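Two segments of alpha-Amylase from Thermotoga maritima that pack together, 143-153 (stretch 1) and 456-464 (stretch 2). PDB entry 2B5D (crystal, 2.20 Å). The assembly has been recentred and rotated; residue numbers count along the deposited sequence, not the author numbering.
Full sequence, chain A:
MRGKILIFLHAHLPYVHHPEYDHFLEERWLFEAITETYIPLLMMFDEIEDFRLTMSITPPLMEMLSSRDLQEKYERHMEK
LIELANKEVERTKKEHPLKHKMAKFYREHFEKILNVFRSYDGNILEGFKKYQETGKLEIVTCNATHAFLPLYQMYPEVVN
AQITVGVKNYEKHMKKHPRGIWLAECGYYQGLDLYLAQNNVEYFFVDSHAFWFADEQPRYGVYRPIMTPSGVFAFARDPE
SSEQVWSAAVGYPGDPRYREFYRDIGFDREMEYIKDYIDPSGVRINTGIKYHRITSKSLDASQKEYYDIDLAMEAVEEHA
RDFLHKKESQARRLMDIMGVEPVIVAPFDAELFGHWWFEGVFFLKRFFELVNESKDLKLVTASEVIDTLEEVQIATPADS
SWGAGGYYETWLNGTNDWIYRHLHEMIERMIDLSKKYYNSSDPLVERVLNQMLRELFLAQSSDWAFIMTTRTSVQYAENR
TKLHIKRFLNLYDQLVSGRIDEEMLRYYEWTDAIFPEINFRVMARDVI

Stretch 1 (143-153) NATHAFLPLYQ
Stretch 2 (456-464) LFLAQSSDW

How do the two backbones meet? Stretch 1 opens with a type I turn from Asn-143 to His-146, closed by His-146 N to Asn-143 O at 3.2 Å. His-146 itself takes positive phi (62/35), and Ala-147 is extended (-69/151). Stretch 2 begins in a helix, already under way, and makes a type I turn from Leu-458 to Ser-461, where phi/psi become -35/125. The closest pair of CA atoms across the contact is Ala-147 CA and Ser-461 CA, 4.7 Å apart. Beside this point lie two CA-H...O contacts, Ser-461 CA to Thr-145 O at 3.5 Å and Ala-147 CA to Gln-460 O at 3.6 Å.

What satisfies the carbonyl of His-146? Ser-462 gives it two hydrogen bonds: its N reaches His-146 O at 3.1 Å (angle 147°), and its OG donates to the same oxygen at 2.8 Å. The p rotamer of Ser-462 places OG for this, and also 2.9 Å from His-146 ND1, near the plane of the ring at its edge. The imidazole, with chi1 t and chi2 -89°, is bonded through NE2 elsewhere in the structure.

Which polar atoms rely on water? Water 1 donates to Thr-145 O at 2.7 Å and to Asp-463 OD2 at 2.8 Å, joining atoms that are 4.4 Å apart; the m rotamer of Asp-463 helps set this position. Water 2 accepts from Phe-148 N at 3.0 Å and donates to Gln-460 O at 2.6 Å, so a backbone donor and acceptor that do not bond directly are linked across the contact.

How does Thr-145 fit against Phe-457? Its CB points toward stretch 2, and chi1 lies between wells at -118°. OG1 makes a weak hydrogen bond to Phe-457 O at 3.3 Å, an oxygen that also accepts from Gln-460 N at 2.9 Å. Its position is less certain, because Thr-145 CG2 sits 2.5 Å from Phe-457 O, a clash in the model. Nearby, Ala-144 CB packs 4.0 Å from Phe-457 CE1.

Is every buried polar group of Gln-460 paired? The CA-to-CB bond of Gln-460 points toward stretch 1, and the side chain has chi1 m, chi2 t and chi3 -47°. Its CB lies 3.7 Å from Ala-147 CB, and its CG 3.8 Å from Tyr-152 OH. OE1 is bonded elsewhere in the structure, whereas NE2, over one face of the Tyr-152 ring (chi1 m, chi2 -71°), has no hydrogen-bonding partner in the model. In contrast, Asn-143 ND2 donates to Ala-147 O at 2.6 Å, bracing the loop within stretch 1.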

# COMPACT_ATOMS: atom_id res chain seq x y z
N ASN A 143 7.06 26.02 -21.93
CA ASN A 143 7.17 26.64 -20.62
C ASN A 143 8.14 25.87 -19.69
O ASN A 143 8.42 24.66 -19.95
CB ASN A 143 5.81 26.94 -19.96
CG ASN A 143 4.79 25.82 -20.10
OD1 ASN A 143 4.43 25.41 -21.19
ND2 ASN A 143 4.22 25.43 -18.99
N ALA A 144 8.68 26.52 -18.64
CA ALA A 144 9.99 26.08 -18.08
C ALA A 144 9.87 24.64 -17.54
O ALA A 144 10.82 23.85 -17.59
CB ALA A 144 10.43 27.01 -16.93
N THR A 145 8.70 24.33 -17.02
CA THR A 145 8.57 23.10 -16.32
C THR A 145 7.43 22.23 -16.88
O THR A 145 7.09 21.23 -16.26
CB THR A 145 8.54 23.43 -14.82
OG1 THR A 145 9.66 22.81 -14.18
CG2 THR A 145 7.29 23.20 -14.13
N HIS A 146 6.84 22.64 -18.02
CA HIS A 146 5.75 21.90 -18.68
C HIS A 146 4.57 21.87 -17.72
O HIS A 146 3.83 20.88 -17.62
CB HIS A 146 6.22 20.50 -19.06
CG HIS A 146 5.43 19.83 -20.15
ND1 HIS A 146 4.31 19.06 -19.89
CD2 HIS A 146 5.65 19.73 -21.49
CE1 HIS A 146 3.85 18.56 -21.03
NE2 HIS A 146 4.66 18.95 -22.01
N ALA A 147 4.43 22.96 -16.97
CA ALA A 147 3.22 23.15 -16.19
C ALA A 147 2.03 23.42 -17.11
O ALA A 147 2.18 24.03 -18.17
CB ALA A 147 3.40 24.34 -15.17
N PHE A 148 0.85 23.03 -16.68
CA PHE A 148 -0.33 23.24 -17.46
C PHE A 148 -0.83 24.63 -17.09
O PHE A 148 -1.44 24.79 -16.05
CB PHE A 148 -1.36 22.15 -17.12
CG PHE A 148 -2.67 22.29 -17.81
CD1 PHE A 148 -3.81 22.50 -17.06
CD2 PHE A 148 -2.80 22.08 -19.18
CE1 PHE A 148 -5.07 22.61 -17.67
CE2 PHE A 148 -4.06 22.17 -19.80
CZ PHE A 148 -5.20 22.44 -19.02
N LEU A 149 -0.62 25.59 -18.00
CA LEU A 149 -0.73 27.03 -17.66
C LEU A 149 -2.15 27.44 -17.33
O LEU A 149 -2.31 28.28 -16.51
CB LEU A 149 -0.13 27.92 -18.73
CG LEU A 149 1.33 27.60 -19.04
CD1 LEU A 149 1.85 28.38 -20.28
CD2 LEU A 149 2.26 27.75 -17.77
N PRO A 150 -3.18 26.85 -17.98
CA PRO A 150 -4.56 27.21 -17.58
C PRO A 150 -4.92 26.87 -16.14
O PRO A 150 -5.87 27.43 -15.57
CB PRO A 150 -5.45 26.39 -18.55
CG PRO A 150 -4.59 26.05 -19.66
CD PRO A 150 -3.18 25.92 -19.13
N LEU A 151 -4.21 25.92 -15.53
CA LEU A 151 -4.45 25.69 -14.13
C LEU A 151 -4.02 26.90 -13.27
O LEU A 151 -4.63 27.19 -12.25
CB LEU A 151 -3.73 24.41 -13.68
CG LEU A 151 -4.04 23.95 -12.24
CD1 LEU A 151 -5.57 23.74 -11.99
CD2 LEU A 151 -3.18 22.71 -11.89
N TYR A 152 -2.98 27.61 -13.70
CA TYR A 152 -2.39 28.74 -12.99
C TYR A 152 -2.76 30.16 -13.49
O TYR A 152 -2.08 31.15 -13.16
CB TYR A 152 -0.88 28.59 -13.05
CG TYR A 152 -0.49 27.29 -12.41
CD1 TYR A 152 -0.60 27.13 -11.01
CD2 TYR A 152 -0.07 26.17 -13.20
CE1 TYR A 152 -0.29 25.95 -10.41
CE2 TYR A 152 0.24 24.95 -12.57
CZ TYR A 152 0.13 24.85 -11.18
OH TYR A 152 0.45 23.69 -10.51
N GLN A 153 -3.84 30.27 -14.27
CA GLN A 153 -4.14 31.54 -14.94
C GLN A 153 -4.44 32.70 -13.97
O GLN A 153 -4.35 33.87 -14.35
CB GLN A 153 -5.27 31.38 -15.94
CG GLN A 153 -6.60 31.03 -15.37
CD GLN A 153 -7.57 30.66 -16.48
OE1 GLN A 153 -8.41 31.46 -16.89
NE2 GLN A 153 -7.44 29.45 -17.00
N LEU A 456 9.35 25.21 -6.61
CA LEU A 456 8.00 25.60 -7.03
C LEU A 456 7.69 25.16 -8.47
O LEU A 456 6.60 24.72 -8.74
CB LEU A 456 7.80 27.14 -6.93
CG LEU A 456 6.54 27.73 -7.62
CD1 LEU A 456 5.22 27.16 -7.06
CD2 LEU A 456 6.49 29.24 -7.64
N PHE A 457 8.65 25.33 -9.39
CA PHE A 457 8.44 25.02 -10.78
C PHE A 457 8.38 23.48 -10.89
O PHE A 457 7.58 22.92 -11.63
CB PHE A 457 9.63 25.54 -11.61
CG PHE A 457 9.47 26.97 -12.15
CD1 PHE A 457 10.48 27.53 -12.93
CD2 PHE A 457 8.36 27.76 -11.85
CE1 PHE A 457 10.38 28.85 -13.43
CE2 PHE A 457 8.24 29.07 -12.37
CZ PHE A 457 9.23 29.60 -13.15
N LEU A 458 9.31 22.83 -10.22
CA LEU A 458 9.40 21.37 -10.19
C LEU A 458 8.10 20.77 -9.66
O LEU A 458 7.56 19.87 -10.27
CB LEU A 458 10.62 20.98 -9.38
CG LEU A 458 11.89 20.40 -10.04
CD1 LEU A 458 12.03 20.39 -11.52
CD2 LEU A 458 13.23 20.77 -9.29
N ALA A 459 7.55 21.32 -8.59
CA ALA A 459 6.19 20.93 -8.16
C ALA A 459 5.03 21.19 -9.13
O ALA A 459 3.90 20.68 -8.86
CB ALA A 459 5.86 21.61 -6.81
N GLN A 460 5.24 22.04 -10.15
CA GLN A 460 4.22 22.40 -11.15
C GLN A 460 4.17 21.46 -12.35
O GLN A 460 3.17 21.45 -13.06
CB GLN A 460 4.42 23.85 -11.67
CG GLN A 460 4.02 24.94 -10.68
CD GLN A 460 4.31 26.36 -11.19
OE1 GLN A 460 5.39 26.67 -11.72
NE2 GLN A 460 3.30 27.20 -11.10
N SER A 461 5.26 20.73 -12.62
CA SER A 461 5.28 19.74 -13.70
C SER A 461 3.93 19.04 -13.86
O SER A 461 3.39 18.49 -12.89
CB SER A 461 6.35 18.70 -13.45
OG SER A 461 7.62 19.31 -13.26
N SER A 462 3.39 19.10 -15.09
CA SER A 462 2.06 18.52 -15.41
C SER A 462 2.13 16.99 -15.34
O SER A 462 1.18 16.31 -14.90
CB SER A 462 1.58 18.95 -16.79
OG SER A 462 2.49 18.44 -17.74
N ASP A 463 3.26 16.48 -15.82
CA ASP A 463 3.75 15.13 -15.54
C ASP A 463 3.38 14.53 -14.18
O ASP A 463 2.97 13.36 -14.14
CB ASP A 463 5.28 15.12 -15.69
CG ASP A 463 5.73 15.80 -16.96
OD1 ASP A 463 5.69 15.14 -18.01
OD2 ASP A 463 6.11 16.99 -16.91
N TRP A 464 3.54 15.29 -13.09
CA TRP A 464 3.16 14.79 -11.75
C TRP A 464 1.67 14.92 -11.41
O TRP A 464 1.30 14.69 -10.25
CB TRP A 464 3.91 15.47 -10.60
CG TRP A 464 5.34 15.84 -10.76
CD1 TRP A 464 5.94 17.01 -10.32
CD2 TRP A 464 6.38 15.06 -11.37
NE1 TRP A 464 7.28 17.00 -10.64
CE2 TRP A 464 7.58 15.82 -11.28
CE3 TRP A 464 6.43 13.78 -11.97
CZ2 TRP A 464 8.80 15.35 -11.77
CZ3 TRP A 464 7.63 13.32 -12.47
CH2 TRP A 464 8.81 14.10 -12.36
O HOH W 1 8.19 18.77 -16.63
O HOH W 2 0.76 21.62 -14.03